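Local coordinates for putative thiosugar synthase (Amycolatopsis orientalis, PDB 4N6F), which is a putative thiosugar synthase of the ThiG family that binds fructose-6-phosphate and probably adds sulphur supplied by a sulphur-carrier protein to a sugar phosphate, at residues G29-D34 and T84-T89; D112-D117 and L140-P145. All blocks are in the same frame, centred on the assembly; numbering follows the deposited sequence.

Contact 1 (G29-D34 and T84-T89). With F6R (fructose -6-phosphate), chain F.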
ATOM      1  N   GLY A  29      -4.085  13.107 -13.154  1.00 30.69           N
ATOM      2  CA  GLY A  29      -4.599  13.379 -14.483  1.00 31.80           C
ATOM      3  C   GLY A  29      -5.796  14.290 -14.347  1.00 34.32           C
ATOM      4  O   GLY A  29      -6.938  13.826 -14.330  1.00 36.70           O
ATOM      5  N   ILE A  30      -5.516  15.585 -14.253  1.00 35.60           N
ATOM      6  CA  ILE A  30      -6.526  16.603 -13.967  1.00 37.62           C
ATOM      7  C   ILE A  30      -7.165  17.203 -15.214  1.00 40.79           C
ATOM      8  O   ILE A  30      -8.111  17.979 -15.093  1.00 42.50           O
ATOM      9  CB  ILE A  30      -5.924  17.804 -13.187  1.00 36.71           C
ATOM     10  CG1 ILE A  30      -4.777  18.446 -13.978  1.00 35.69           C
ATOM     11  CG2 ILE A  30      -5.454  17.379 -11.802  1.00 36.24           C
ATOM     12  CD1 ILE A  30      -4.453  19.856 -13.544  1.00 36.68           C
ATOM     13  N   GLU A  31      -6.655  16.868 -16.401  1.00 42.82           N
ATOM     14  CA  GLU A  31      -6.950  17.675 -17.596  1.00 46.13           C
ATOM     15  C   GLU A  31      -8.452  17.843 -17.902  1.00 48.46           C
ATOM     16  O   GLU A  31      -8.835  18.827 -18.530  1.00 47.56           O
ATOM     17  CB  GLU A  31      -6.155  17.205 -18.844  1.00 46.20           C
ATOM     18  CG  GLU A  31      -6.330  15.755 -19.292  1.00 44.07           C
ATOM     19  CD  GLU A  31      -5.121  14.882 -18.950  1.00 43.18           C
ATOM     20  OE1 GLU A  31      -4.894  14.652 -17.747  1.00 39.18           O
ATOM     21  OE2 GLU A  31      -4.407  14.416 -19.878  1.00 38.27           O
ATOM     22  N   GLN A  32      -9.290  16.923 -17.425  1.00 50.99           N
ATOM     23  CA  GLN A  32     -10.744  17.015 -17.622  1.00 57.55           C
ATOM     24  C   GLN A  32     -11.497  17.711 -16.480  1.00 56.12           C
ATOM     25  O   GLN A  32     -12.679  17.997 -16.606  1.00 55.49           O
ATOM     26  CB  GLN A  32     -11.330  15.618 -17.841  1.00 61.56           C
ATOM     27  CG  GLN A  32     -10.841  14.956 -19.117  1.00 65.25           C
ATOM     28  CD  GLN A  32     -11.670  13.744 -19.501  1.00 71.35           C
ATOM     29  OE1 GLN A  32     -12.004  12.910 -18.652  1.00 72.67           O
ATOM     30  NE2 GLN A  32     -12.005  13.636 -20.788  1.00 72.99           N
ATOM     31  N   TYR A  33     -10.808  17.998 -15.380  1.00 57.85           N
ATOM     32  CA  TYR A  33     -11.427  18.636 -14.214  1.00 56.44           C
ATOM     33  C   TYR A  33     -11.695  20.108 -14.555  1.00 58.75           C
ATOM     34  O   TYR A  33     -10.799  20.786 -15.061  1.00 59.24           O
ATOM     35  CB  TYR A  33     -10.476  18.594 -13.006  1.00 53.01           C
ATOM     36  CG  TYR A  33     -10.045  17.231 -12.470  1.00 50.08           C
ATOM     37  CD1 TYR A  33     -10.115  16.064 -13.239  1.00 50.55           C
ATOM     38  CD2 TYR A  33      -9.516  17.126 -11.184  1.00 49.15           C
ATOM     39  CE1 TYR A  33      -9.696  14.842 -12.732  1.00 47.69           C
ATOM     40  CE2 TYR A  33      -9.093  15.913 -10.673  1.00 48.97           C
ATOM     41  CZ  TYR A  33      -9.186  14.770 -11.446  1.00 48.26           C
ATOM     42  OH  TYR A  33      -8.763  13.567 -10.917  1.00 45.43           O
ATOM     43  N   ASP A  34     -12.900  20.612 -14.285  1.00 61.74           N
ATOM     44  CA  ASP A  34     -13.173  22.057 -14.482  1.00 65.51           C
ATOM     45  C   ASP A  34     -13.455  22.827 -13.173  1.00 62.18           C
ATOM     46  O   ASP A  34     -13.810  24.012 -13.213  1.00 61.77           O
ATOM     47  CB  ASP A  34     -14.280  22.294 -15.540  1.00 68.04           C
ATOM     48  CG  ASP A  34     -15.685  21.923 -15.054  1.00 71.92           C
ATOM     49  OD1 ASP A  34     -15.839  21.380 -13.937  1.00 76.95           O
ATOM     50  OD2 ASP A  34     -16.650  22.178 -15.810  1.00 70.60           O
ATOM     51  N   THR A  84      -2.137  15.274 -25.140  1.00 30.25           N
ATOM     52  CA  THR A  84      -2.907  15.030 -26.360  1.00 31.25           C
ATOM     53  C   THR A  84      -4.135  14.151 -26.085  1.00 33.21           C
ATOM     54  O   THR A  84      -4.752  13.638 -27.023  1.00 32.78           O
ATOM     55  CB  THR A  84      -2.065  14.309 -27.433  1.00 30.94           C
ATOM     56  OG1 THR A  84      -1.775  12.979 -26.992  1.00 32.11           O
ATOM     57  CG2 THR A  84      -0.767  15.044 -27.722  1.00 30.66           C
ATOM     58  N   SER A  85      -4.503  13.979 -24.813  1.00 35.81           N
ATOM     59  CA  SER A  85      -5.586  13.046 -24.454  1.00 38.64           C
ATOM     60  C   SER A  85      -6.982  13.463 -24.954  1.00 41.97           C
ATOM     61  O   SER A  85      -7.891  12.638 -24.990  1.00 40.67           O
ATOM     62  CB  SER A  85      -5.624  12.797 -22.942  1.00 37.22           C
ATOM     63  OG  SER A  85      -6.039  13.948 -22.236  1.00 37.35           O
ATOM     64  N   PHE A  86      -7.153  14.728 -25.327  1.00 47.23           N
ATOM     65  CA  PHE A  86      -8.426  15.191 -25.886  1.00 52.86           C
ATOM     66  C   PHE A  86      -8.550  14.879 -27.369  1.00 54.72           C
ATOM     67  O   PHE A  86      -9.658  14.799 -27.893  1.00 56.50           O
ATOM     68  CB  PHE A  86      -8.622  16.682 -25.623  1.00 55.00           C
ATOM     69  CG  PHE A  86      -8.988  16.983 -24.205  1.00 58.84           C
ATOM     70  CD1 PHE A  86     -10.294  16.809 -23.766  1.00 60.94           C
ATOM     71  CD2 PHE A  86      -8.026  17.398 -23.295  1.00 60.84           C
ATOM     72  CE1 PHE A  86     -10.640  17.065 -22.447  1.00 63.01           C
ATOM     73  CE2 PHE A  86      -8.366  17.652 -21.978  1.00 60.86           C
ATOM     74  CZ  PHE A  86      -9.674  17.487 -21.553  1.00 61.64           C
ATOM     75  N   ALA A  87      -7.415  14.699 -28.038  1.00 57.80           N
ATOM     76  CA  ALA A  87      -7.395  14.314 -29.450  1.00 58.32           C
ATOM     77  C   ALA A  87      -7.786  12.843 -29.611  1.00 59.43           C
ATOM     78  O   ALA A  87      -7.399  12.003 -28.798  1.00 56.81           O
ATOM     79  CB  ALA A  87      -6.017  14.566 -30.042  1.00 59.87           C
ATOM     80  N   ARG A  88      -8.545  12.547 -30.669  1.00 59.40           N
ATOM     81  CA  ARG A  88      -9.099  11.209 -30.899  1.00 62.14           C
ATOM     82  C   ARG A  88      -8.349  10.411 -31.981  1.00 61.49           C
ATOM     83  O   ARG A  88      -8.367   9.177 -31.963  1.00 65.55           O
ATOM     84  CB  ARG A  88     -10.587  11.316 -31.252  1.00 66.09           C
ATOM     85  CG  ARG A  88     -11.359  10.011 -31.111  1.00 72.01           C
ATOM     86  CD  ARG A  88     -12.855  10.189 -31.350  1.00 77.00           C
ATOM     87  NE  ARG A  88     -13.570  10.575 -30.129  1.00 80.36           N
ATOM     88  CZ  ARG A  88     -14.077   9.728 -29.228  1.00 82.16           C
ATOM     89  NH1 ARG A  88     -13.969   8.407 -29.380  1.00 82.15           N
ATOM     90  NH2 ARG A  88     -14.705  10.208 -28.156  1.00 81.61           N
ATOM     91  N   THR A  89      -7.710  11.104 -32.922  1.00 57.13           N
ATOM     92  CA  THR A  89      -6.883  10.458 -33.941  1.00 55.45           C
ATOM     93  C   THR A  89      -5.418  10.790 -33.719  1.00 51.86           C
ATOM     94  O   THR A  89      -5.088  11.748 -33.018  1.00 49.86           O
ATOM     95  CB  THR A  89      -7.249  10.934 -35.367  1.00 57.46           C
ATOM     96  OG1 THR A  89      -7.100  12.360 -35.454  1.00 58.41           O
ATOM     97  CG2 THR A  89      -8.678  10.549 -35.720  1.00 58.28           C
TER
HETATM   98  C1  F6R F 304      -4.092  10.874 -19.841  1.00 34.09           C
HETATM   99  C2  F6R F 304      -5.086  11.038 -18.725  1.00 36.57           C
HETATM  100  C3  F6R F 304      -6.227  10.073 -18.509  1.00 35.05           C
HETATM  101  C4  F6R F 304      -5.664   8.808 -17.858  1.00 32.46           C
HETATM  102  C5  F6R F 304      -6.773   7.949 -17.244  1.00 30.85           C
HETATM  103  C6  F6R F 304      -6.224   7.033 -16.168  1.00 29.00           C
HETATM  104  O2  F6R F 304      -4.949  11.956 -17.914  1.00 41.14           O
HETATM  105  O3  F6R F 304      -6.947   9.735 -19.699  1.00 32.63           O
HETATM  106  O4  F6R F 304      -4.972   8.031 -18.848  1.00 32.15           O
HETATM  107  O5  F6R F 304      -7.797   8.754 -16.663  1.00 28.86           O
HETATM  108  O6  F6R F 304      -7.265   6.155 -15.756  1.00 28.59           O
HETATM  109  P   F6R F 304      -8.106   6.359 -14.418  1.00 27.31           P
HETATM  110  O1P F6R F 304      -9.046   7.474 -14.770  1.00 25.96           O
HETATM  111  O2P F6R F 304      -7.130   6.719 -13.331  1.00 29.47           O
HETATM  112  O3P F6R F 304      -8.694   4.990 -14.231  1.00 26.98           O
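Ser85 and Glu31 meet through a single hydrogen bond: Ser85 OG donates to Glu31 OE2 at 2.9 Å. The hydroxyl reaches OE2 on its anti side, 30° out of the carboxylate plane. Two torsions bring the acid there: CG of Glu31 sits between the backbone N and the carbonyl carbon (chi1 58°), and the chain then bends at chi2 (-106°). This is the closer, polar side of the contact, and Glu31 is buried here. OE2 also accepts from Thr83 OG1, and weakly from Lys110 NZ, while OE1 faces the ligand, with 2.7 Å between Glu31 OE1 and F6R O2.

The other part is looser and open to solvent. Here Phe86 and Glu31 run alongside each other with their ends pointing opposite ways, and the ring edge meets the backbone, Phe86 CZ lying 3.4 Å from Glu31 O and near the ring plane. Gln32 CG reaches Phe86 CZ at 3.7 Å from an oblique direction; both Gln32 and Phe86 are exposed.

The two loops follow strands 26-28 and 79-83 of the TIM barrel, and each makes a type I turn, Ile30 to Tyr33 and Thr84 to Ala87. Chemically, the contact divides the carboxylate of Glu31 between two tasks: protein hydroxyls hold OE2 and so limit rotation of the group, which leaves OE1 directed at O2 of the bound sugar.

Contact 2 (D112-D117 and L140-P145). With F6R (fructose -6-phosphate), chain F.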
ATOM      1  N   ASP A 112      -0.987  10.710 -25.791  1.00 28.94           N
ATOM      2  CA  ASP A 112      -2.067   9.739 -25.794  1.00 30.60           C
ATOM      3  C   ASP A 112      -2.640   9.635 -27.212  1.00 33.07           C
ATOM      4  O   ASP A 112      -3.015  10.648 -27.821  1.00 34.48           O
ATOM      5  CB  ASP A 112      -3.162  10.176 -24.819  1.00 31.17           C
ATOM      6  CG  ASP A 112      -2.785   9.934 -23.369  1.00 31.61           C
ATOM      7  OD1 ASP A 112      -2.622   8.770 -22.985  1.00 30.00           O
ATOM      8  OD2 ASP A 112      -2.670  10.909 -22.594  1.00 35.13           O
ATOM      9  N   VAL A 113      -2.642   8.414 -27.741  1.00 34.02           N
ATOM     10  CA  VAL A 113      -3.256   8.082 -29.018  1.00 35.09           C
ATOM     11  C   VAL A 113      -4.088   6.828 -28.778  1.00 36.96           C
ATOM     12  O   VAL A 113      -3.540   5.736 -28.619  1.00 37.88           O
ATOM     13  CB  VAL A 113      -2.203   7.799 -30.101  1.00 35.26           C
ATOM     14  CG1 VAL A 113      -2.869   7.491 -31.435  1.00 35.14           C
ATOM     15  CG2 VAL A 113      -1.260   8.983 -30.245  1.00 35.47           C
ATOM     16  N   ARG A 114      -5.407   6.989 -28.737  1.00 39.78           N
ATOM     17  CA  ARG A 114      -6.300   5.901 -28.328  1.00 43.79           C
ATOM     18  C   ARG A 114      -7.285   5.466 -29.402  1.00 47.53           C
ATOM     19  O   ARG A 114      -7.695   6.265 -30.243  1.00 46.38           O
ATOM     20  CB  ARG A 114      -7.072   6.314 -27.083  1.00 43.03           C
ATOM     21  CG  ARG A 114      -6.161   6.842 -26.002  1.00 42.87           C
ATOM     22  CD  ARG A 114      -6.877   7.035 -24.687  1.00 43.59           C
ATOM     23  NE  ARG A 114      -5.923   7.428 -23.658  1.00 42.21           N
ATOM     24  CZ  ARG A 114      -6.228   7.686 -22.394  1.00 40.27           C
ATOM     25  NH1 ARG A 114      -7.488   7.595 -21.970  1.00 40.63           N
ATOM     26  NH2 ARG A 114      -5.262   8.035 -21.548  1.00 38.92           N
ATOM     27  N   GLY A 115      -7.644   4.183 -29.357  1.00 54.74           N
ATOM     28  CA  GLY A 115      -8.772   3.658 -30.116  1.00 61.08           C
ATOM     29  C   GLY A 115     -10.078   4.115 -29.487  1.00 66.71           C
ATOM     30  O   GLY A 115     -10.091   4.647 -28.371  1.00 69.42           O
ATOM     31  N   ASP A 116     -11.185   3.905 -30.196  1.00 71.16           N
ATOM     32  CA  ASP A 116     -12.498   4.363 -29.718  1.00 73.76           C
ATOM     33  C   ASP A 116     -12.955   3.654 -28.433  1.00 70.72           C
ATOM     34  O   ASP A 116     -13.836   4.155 -27.732  1.00 72.51           O
ATOM     35  CB  ASP A 116     -13.569   4.247 -30.825  1.00 78.30           C
ATOM     36  CG  ASP A 116     -13.695   5.523 -31.670  1.00 79.89           C
ATOM     37  OD1 ASP A 116     -12.686   6.236 -31.869  1.00 80.68           O
ATOM     38  OD2 ASP A 116     -14.817   5.816 -32.133  1.00 81.28           O
ATOM     39  N   ASP A 117     -12.348   2.509 -28.113  1.00 65.14           N
ATOM     40  CA  ASP A 117     -12.600   1.843 -26.828  1.00 62.51           C
ATOM     41  C   ASP A 117     -11.798   2.441 -25.652  1.00 55.06           C
ATOM     42  O   ASP A 117     -11.768   1.855 -24.573  1.00 53.99           O
ATOM     43  CB  ASP A 117     -12.349   0.329 -26.937  1.00 64.14           C
ATOM     44  CG  ASP A 117     -10.896  -0.012 -27.206  1.00 66.63           C
ATOM     45  OD1 ASP A 117     -10.209   0.767 -27.911  1.00 66.90           O
ATOM     46  OD2 ASP A 117     -10.449  -1.071 -26.716  1.00 65.64           O
ATOM     47  N   LEU A 140       6.103  11.305 -22.954  1.00 22.72           N
ATOM     48  CA  LEU A 140       5.628  10.298 -22.032  1.00 22.31           C
ATOM     49  C   LEU A 140       4.385   9.648 -22.656  1.00 22.41           C
ATOM     50  O   LEU A 140       3.247  10.078 -22.398  1.00 21.18           O
ATOM     51  CB  LEU A 140       5.302  10.919 -20.672  1.00 22.64           C
ATOM     52  CG  LEU A 140       6.487  11.432 -19.838  1.00 23.18           C
ATOM     53  CD1 LEU A 140       6.885  12.844 -20.208  1.00 23.68           C
ATOM     54  CD2 LEU A 140       6.149  11.394 -18.358  1.00 24.04           C
ATOM     55  N   PRO A 141       4.602   8.617 -23.495  1.00 22.92           N
ATOM     56  CA  PRO A 141       3.510   7.898 -24.139  1.00 23.21           C
ATOM     57  C   PRO A 141       2.842   6.862 -23.243  1.00 23.81           C
ATOM     58  O   PRO A 141       3.451   6.365 -22.297  1.00 24.70           O
ATOM     59  CB  PRO A 141       4.180   7.233 -25.348  1.00 23.63           C
ATOM     60  CG  PRO A 141       5.629   7.152 -25.011  1.00 23.94           C
ATOM     61  CD  PRO A 141       5.929   8.185 -23.983  1.00 23.22           C
ATOM     62  N   PHE A 142       1.591   6.549 -23.567  1.00 23.87           N
ATOM     63  CA  PHE A 142       0.772   5.584 -22.840  1.00 24.38           C
ATOM     64  C   PHE A 142       0.608   4.370 -23.746  1.00 25.32           C
ATOM     65  O   PHE A 142       0.236   4.516 -24.919  1.00 25.78           O
ATOM     66  CB  PHE A 142      -0.588   6.227 -22.545  1.00 24.60           C
ATOM     67  CG  PHE A 142      -1.450   5.483 -21.552  1.00 24.36           C
ATOM     68  CD1 PHE A 142      -0.914   4.664 -20.575  1.00 25.15           C
ATOM     69  CD2 PHE A 142      -2.820   5.675 -21.566  1.00 24.79           C
ATOM     70  CE1 PHE A 142      -1.735   4.013 -19.664  1.00 25.95           C
ATOM     71  CE2 PHE A 142      -3.650   5.023 -20.661  1.00 25.68           C
ATOM     72  CZ  PHE A 142      -3.107   4.192 -19.705  1.00 25.71           C
ATOM     73  N   ILE A 143       0.925   3.187 -23.221  1.00 26.05           N
ATOM     74  CA  ILE A 143       0.799   1.939 -23.973  1.00 26.28           C
ATOM     75  C   ILE A 143       0.191   0.818 -23.142  1.00 27.99           C
ATOM     76  O   ILE A 143       0.246   0.829 -21.900  1.00 26.76           O
ATOM     77  CB  ILE A 143       2.157   1.438 -24.529  1.00 26.21           C
ATOM     78  CG1 ILE A 143       3.151   1.125 -23.407  1.00 26.05           C
ATOM     79  CG2 ILE A 143       2.756   2.464 -25.481  1.00 27.04           C
ATOM     80  CD1 ILE A 143       4.303   0.239 -23.832  1.00 26.43           C
ATOM     81  N   LEU A 144      -0.419  -0.139 -23.845  1.00 28.90           N
ATOM     82  CA  LEU A 144      -0.688  -1.457 -23.307  1.00 30.97           C
ATOM     83  C   LEU A 144       0.637  -2.161 -23.111  1.00 31.29           C
ATOM     84  O   LEU A 144       1.535  -2.031 -23.956  1.00 31.00           O
ATOM     85  CB  LEU A 144      -1.561  -2.287 -24.259  1.00 33.56           C
ATOM     86  CG  LEU A 144      -2.930  -1.725 -24.643  1.00 35.91           C
ATOM     87  CD1 LEU A 144      -3.641  -2.670 -25.604  1.00 37.15           C
ATOM     88  CD2 LEU A 144      -3.772  -1.483 -23.406  1.00 36.55           C
ATOM     89  N   PRO A 145       0.771  -2.914 -22.004  1.00 31.29           N
ATOM     90  CA  PRO A 145       2.048  -3.553 -21.713  1.00 33.63           C
ATOM     91  C   PRO A 145       2.445  -4.504 -22.831  1.00 35.59           C
ATOM     92  O   PRO A 145       1.894  -5.591 -22.956  1.00 41.91           O
ATOM     93  CB  PRO A 145       1.790  -4.300 -20.394  1.00 34.34           C
ATOM     94  CG  PRO A 145       0.307  -4.407 -20.270  1.00 33.21           C
ATOM     95  CD  PRO A 145      -0.249  -3.212 -20.985  1.00 31.92           C
TER
HETATM   96  C1  F6R F 304      -4.092  10.874 -19.841  1.00 34.09           C
HETATM   97  C2  F6R F 304      -5.086  11.038 -18.725  1.00 36.57           C
HETATM   98  C3  F6R F 304      -6.227  10.073 -18.509  1.00 35.05           C
HETATM   99  C4  F6R F 304      -5.664   8.808 -17.858  1.00 32.46           C
HETATM  100  C5  F6R F 304      -6.773   7.949 -17.244  1.00 30.85           C
HETATM  101  C6  F6R F 304      -6.224   7.033 -16.168  1.00 29.00           C
HETATM  102  O2  F6R F 304      -4.949  11.956 -17.914  1.00 41.14           O
HETATM  103  O3  F6R F 304      -6.947   9.735 -19.699  1.00 32.63           O
HETATM  104  O4  F6R F 304      -4.972   8.031 -18.848  1.00 32.15           O
HETATM  105  O5  F6R F 304      -7.797   8.754 -16.663  1.00 28.86           O
HETATM  106  O6  F6R F 304      -7.265   6.155 -15.756  1.00 28.59           O
HETATM  107  P   F6R F 304      -8.106   6.359 -14.418  1.00 27.31           P
HETATM  108  O1P F6R F 304      -9.046   7.474 -14.770  1.00 25.96           O
HETATM  109  O2P F6R F 304      -7.130   6.719 -13.331  1.00 29.47           O
HETATM  110  O3P F6R F 304      -8.694   4.990 -14.231  1.00 26.98           O
HETATM  111  O   HOH W   1      -1.251   6.230 -26.471  1.00 29.31           O
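Phe142 is where segment 140-145 meets both Asp112 and Arg114. Leu140 and Pro141 belong to strand 138-143, where Leu140 bonds through its backbone to Leu109 and Leu111, and Leu140 O accepts a hydrogen bond from Arg162 NH2.

At Phe142 the CB points toward 112-117. With CG anti to the backbone N (chi1 -168°), the CD2 and CE2 side of the ring is carried to Asp112 OD1 and Arg114 NH2. Asp112 OD1 lies 3.3 Å from Phe142 CB, and the carboxylate stands almost perpendicular to the ring, 89° between planes. Arg114 NH2 approaches Phe142 CD2 obliquely at 3.4 Å, the two groups being inclined by 54°, so there is no parallel stack. The same NH2 forms a salt bridge from Arg114 NH2 to Asp112 OD1 at 3.1 Å; OD1 is met from above its carboxylate plane and also pairs with Arg162 NH1. NH2 further donates to the ligand, 2.7 Å from Arg114 NH2 to F6R O4, and makes a weak bond of 3.0 Å from Arg114 NH2 to F6R O3. With three acceptors for two protons, one is probably shared, consistent with the weak bond to O3. A second link uses the backbone: a water accepts from Val113 N (2.9 Å) and donates to Phe142 O (2.7 Å), bridging loop and strand where no direct hydrogen bond joins them.

After that, Ile143 turns its CB away from the loop, and Leu144 and Pro145 leave the strand. This alternation fits a TIM-barrel strand: Phe142 faces the ligand pocket, while Ile143 packs on helices 122-134 and 147-156. On its two flanks, strand 138-143 runs parallel to strands 108-111 and 161-164.

Overall arrangement
Contacts 1 and 2 have centres 13 Å apart and line the pocket from several strands at the C-terminal mouth of the barrel. Segments 84-89 and 112-117, which follow the adjacent parallel strands 79-83 and 108-111, join them directly: Thr84 OG1 lies 2.7 Å from Asp112 N, a probable hydrogen bond, and Ser85 CB packs 3.5 Å from Asp112 OD2. Both contacts meet the bound fructose-6-phosphate, contact 1 chiefly at O2, contact 2 by hydrogen bonds at O3 and O4, and both near C1. Other residues at the same mouth complete the site, with further hydrogen bonds to the ligand from Ala169, Glu194, Gly196, Asn217 and Thr218.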